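Local coordinates for peroxisomal fatty acid beta-oxidation multifunctional protein MFP2 (Arabidopsis thaliana, PDB 2WTB) that hydrates long-chain enoyl-CoAs and oxidises 3-hydroxyacyl-CoAs in peroxisomal fatty acid beta-oxidation during seed germination, combining several enzyme activities in one chain, at residues S292-K298 and K650-I656. Sequence-based numbering, arbitrary orientation.
Sequences SQRGTAK and KAADLDI
Three oxygens grip the ammonium of Lys-650. NZ donates to the carbonyl O of Gly-295 and to the carbonyl O of Lys-298, each at 2.9 Å, and forms a salt bridge with OD2 of Asp-653 at 3.2 Å, one helical turn further along its own segment. Neither carbonyl is met head-on: at Gly-295 the C=O...NZ angle is 150° and the nitrogen is tilted off the carbonyl plane. The backbone N of Lys-298 reaches the same oxygen from the opposite face, so Gly-295 O accepts two bonds. Bends at chi3 and chi4 of Lys-650 curl its chain back until NZ lies above the plane of the Asp-653 carboxylate. The carboxylate and the two carbonyl dipoles would together stabilise the charged form of the lysine.

Lys-650 is also the N-cap residue of helix 651-662. The contact thus joins the C-terminal part of helix 281-294 and the residues that come after it to the start of helix 651-662, some 350 residues later in the chain.

On the other oxygen of the carboxylate, OD1 of Asp-653 turns to Thr-296, resting 3.2 Å from its CA and close to its methyl CG2. The threonine hydroxyl bonds instead to the carbonyl of Pro-487 in strand 486-491, which brings the sheet of the Rossmann-type domain into the same corner. Ile-656 packs against helix 281-294: CD1 sits against CB of Ser-292 and the backbone N of Gln-293, and CG1 lies 3.7 Å from CA of Gln-293. Its CG2 meets Thr-296 CG2 more loosely at 4.2 Å. The methyl of Ala-652 packs beside the Ser-292 hydroxyl, whose hydrogen bond goes back to the carbonyl of His-288 in its own helix.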
ATOM      1  N   SER A 292      -5.871   7.921  -1.377  1.00 54.03           N
ATOM      2  CA  SER A 292      -6.422   7.199  -2.516  1.00 53.78           C
ATOM      3  C   SER A 292      -6.553   5.710  -2.227  1.00 56.67           C
ATOM      4  O   SER A 292      -7.486   5.057  -2.699  1.00 63.63           O
ATOM      5  CB  SER A 292      -5.565   7.421  -3.765  1.00 55.76           C
ATOM      6  OG  SER A 292      -5.661   8.760  -4.216  1.00 60.98           O
ATOM      7  N   GLN A 293      -5.614   5.177  -1.453  1.00 52.16           N
ATOM      8  CA  GLN A 293      -5.704   3.801  -0.981  1.00 83.45           C
ATOM      9  C   GLN A 293      -7.018   3.579  -0.234  1.00 82.17           C
ATOM     10  O   GLN A 293      -7.659   2.534  -0.368  1.00 75.56           O
ATOM     11  CB  GLN A 293      -4.526   3.483  -0.061  1.00 82.82           C
ATOM     12  CG  GLN A 293      -4.806   2.385   0.949  1.00 86.04           C
ATOM     13  CD  GLN A 293      -5.019   1.037   0.296  1.00 96.28           C
ATOM     14  OE1 GLN A 293      -5.866   0.253   0.726  1.00 98.00           O
ATOM     15  NE2 GLN A 293      -4.253   0.760  -0.751  1.00 98.04           N
ATOM     16  N   ARG A 294      -7.414   4.576   0.548  1.00 80.88           N
ATOM     17  CA  ARG A 294      -8.610   4.487   1.372  1.00 73.21           C
ATOM     18  C   ARG A 294      -9.902   4.610   0.570  1.00 77.84           C
ATOM     19  O   ARG A 294     -10.901   3.962   0.886  1.00 81.57           O
ATOM     20  CB  ARG A 294      -8.584   5.570   2.448  1.00 62.48           C
ATOM     21  CG  ARG A 294      -7.606   5.319   3.570  1.00 64.38           C
ATOM     22  CD  ARG A 294      -7.801   6.348   4.666  1.00 78.39           C
ATOM     23  NE  ARG A 294      -7.113   5.987   5.900  1.00 90.91           N
ATOM     24  CZ  ARG A 294      -7.379   6.533   7.081  1.00 98.63           C
ATOM     25  NH1 ARG A 294      -8.320   7.460   7.183  1.00 97.73           N
ATOM     26  NH2 ARG A 294      -6.708   6.150   8.159  1.00107.69           N
ATOM     27  N   GLY A 295      -9.880   5.446  -0.463  1.00 68.44           N
ATOM     28  CA  GLY A 295     -11.092   5.807  -1.177  1.00 57.87           C
ATOM     29  C   GLY A 295     -11.541   4.856  -2.268  1.00 50.88           C
ATOM     30  O   GLY A 295     -12.502   5.142  -2.981  1.00 49.78           O
ATOM     31  N   THR A 296     -10.858   3.725  -2.404  1.00 51.00           N
ATOM     32  CA  THR A 296     -11.181   2.781  -3.468  1.00 73.12           C
ATOM     33  C   THR A 296     -12.479   2.033  -3.188  1.00 68.00           C
ATOM     34  O   THR A 296     -13.093   1.480  -4.101  1.00 71.61           O
ATOM     35  CB  THR A 296     -10.055   1.756  -3.690  1.00 50.49           C
ATOM     36  OG1 THR A 296      -9.894   0.956  -2.512  1.00 50.77           O
ATOM     37  CG2 THR A 296      -8.751   2.462  -4.010  1.00 74.61           C
ATOM     38  N   ALA A 297     -12.892   2.024  -1.924  1.00 58.46           N
ATOM     39  CA  ALA A 297     -14.101   1.319  -1.518  1.00 56.63           C
ATOM     40  C   ALA A 297     -15.330   2.216  -1.616  1.00 61.72           C
ATOM     41  O   ALA A 297     -16.449   1.785  -1.343  1.00 61.99           O
ATOM     42  CB  ALA A 297     -13.949   0.780  -0.106  1.00 47.45           C
ATOM     43  N   LYS A 298     -15.115   3.466  -2.007  1.00 66.66           N
ATOM     44  CA  LYS A 298     -16.215   4.410  -2.160  1.00 66.86           C
ATOM     45  C   LYS A 298     -16.688   4.473  -3.609  1.00 64.17           C
ATOM     46  O   LYS A 298     -16.108   5.181  -4.430  1.00 67.89           O
ATOM     47  CB  LYS A 298     -15.806   5.798  -1.666  1.00 47.43           C
ATOM     48  CG  LYS A 298     -16.851   6.870  -1.907  1.00 89.05           C
ATOM     49  CD  LYS A 298     -16.590   8.093  -1.048  1.00 97.71           C
ATOM     50  CE  LYS A 298     -16.635   7.743   0.431  1.00101.67           C
ATOM     51  NZ  LYS A 298     -16.404   8.936   1.294  1.00105.54           N
ATOM     52  N   LYS A 650     -13.086   6.807 -10.270  1.00 68.67           N
ATOM     53  CA  LYS A 650     -12.398   8.065 -10.030  1.00 62.89           C
ATOM     54  C   LYS A 650     -10.916   7.931 -10.360  1.00 68.44           C
ATOM     55  O   LYS A 650     -10.347   6.842 -10.267  1.00 69.89           O
ATOM     56  CB  LYS A 650     -12.575   8.485  -8.571  1.00 48.92           C
ATOM     57  CG  LYS A 650     -11.939   7.530  -7.578  1.00 52.62           C
ATOM     58  CD  LYS A 650     -12.258   7.921  -6.144  1.00 65.85           C
ATOM     59  CE  LYS A 650     -13.610   7.378  -5.706  1.00 60.75           C
ATOM     60  NZ  LYS A 650     -13.590   5.894  -5.571  1.00 55.28           N
ATOM     61  N   ALA A 651     -10.295   9.041 -10.744  1.00 60.66           N
ATOM     62  CA  ALA A 651      -8.887   9.038 -11.120  1.00 62.04           C
ATOM     63  C   ALA A 651      -8.018   8.363 -10.059  1.00 66.12           C
ATOM     64  O   ALA A 651      -7.131   7.573 -10.384  1.00 58.95           O
ATOM     65  CB  ALA A 651      -8.405  10.461 -11.375  1.00 55.81           C
ATOM     66  N   ALA A 652      -8.285   8.670  -8.792  1.00 59.59           N
ATOM     67  CA  ALA A 652      -7.477   8.153  -7.693  1.00 67.45           C
ATOM     68  C   ALA A 652      -7.473   6.627  -7.638  1.00 70.95           C
ATOM     69  O   ALA A 652      -6.560   6.025  -7.071  1.00 76.48           O
ATOM     70  CB  ALA A 652      -7.945   8.734  -6.368  1.00 71.39           C
ATOM     71  N   ASP A 653      -8.494   6.006  -8.220  1.00 55.53           N
ATOM     72  CA  ASP A 653      -8.544   4.549  -8.294  1.00 55.83           C
ATOM     73  C   ASP A 653      -7.542   4.023  -9.322  1.00 68.00           C
ATOM     74  O   ASP A 653      -6.883   3.006  -9.099  1.00 67.67           O
ATOM     75  CB  ASP A 653      -9.953   4.060  -8.623  1.00 51.39           C
ATOM     76  CG  ASP A 653     -10.877   4.070  -7.411  1.00 64.45           C
ATOM     77  OD1 ASP A 653     -10.379   4.196  -6.271  1.00 56.88           O
ATOM     78  OD2 ASP A 653     -12.106   3.944  -7.603  1.00 73.97           O
ATOM     79  N   LEU A 654      -7.432   4.723 -10.447  1.00 58.74           N
ATOM     80  CA  LEU A 654      -6.455   4.374 -11.471  1.00 57.71           C
ATOM     81  C   LEU A 654      -5.031   4.463 -10.922  1.00 69.50           C
ATOM     82  O   LEU A 654      -4.174   3.643 -11.256  1.00 63.93           O
ATOM     83  CB  LEU A 654      -6.610   5.283 -12.689  1.00 49.37           C
ATOM     84  CG  LEU A 654      -7.878   5.079 -13.519  1.00 60.99           C
ATOM     85  CD1 LEU A 654      -7.805   5.899 -14.797  1.00 67.52           C
ATOM     86  CD2 LEU A 654      -8.076   3.605 -13.836  1.00 51.95           C
ATOM     87  N   ASP A 655      -4.789   5.460 -10.074  1.00 68.35           N
ATOM     88  CA  ASP A 655      -3.486   5.632  -9.439  1.00 67.10           C
ATOM     89  C   ASP A 655      -3.105   4.396  -8.633  1.00 73.69           C
ATOM     90  O   ASP A 655      -2.074   3.773  -8.893  1.00 76.07           O
ATOM     91  CB  ASP A 655      -3.484   6.871  -8.540  1.00 68.08           C
ATOM     92  CG  ASP A 655      -3.576   8.164  -9.329  1.00 75.23           C
ATOM     93  OD1 ASP A 655      -3.127   8.182 -10.493  1.00 73.48           O
ATOM     94  OD2 ASP A 655      -4.093   9.164  -8.787  1.00 76.84           O
ATOM     95  N   ILE A 656      -3.942   4.045  -7.659  1.00 69.44           N
ATOM     96  CA  ILE A 656      -3.716   2.861  -6.835  1.00 63.99           C
ATOM     97  C   ILE A 656      -3.580   1.605  -7.690  1.00 59.74           C
ATOM     98  O   ILE A 656      -2.759   0.734  -7.401  1.00 66.50           O
ATOM     99  CB  ILE A 656      -4.843   2.658  -5.791  1.00 63.43           C
ATOM    100  CG1 ILE A 656      -4.452   3.281  -4.451  1.00 64.48           C
ATOM    101  CG2 ILE A 656      -5.116   1.181  -5.571  1.00 61.93           C
ATOM    102  CD1 ILE A 656      -3.980   4.702  -4.550  1.00 73.36           C
TER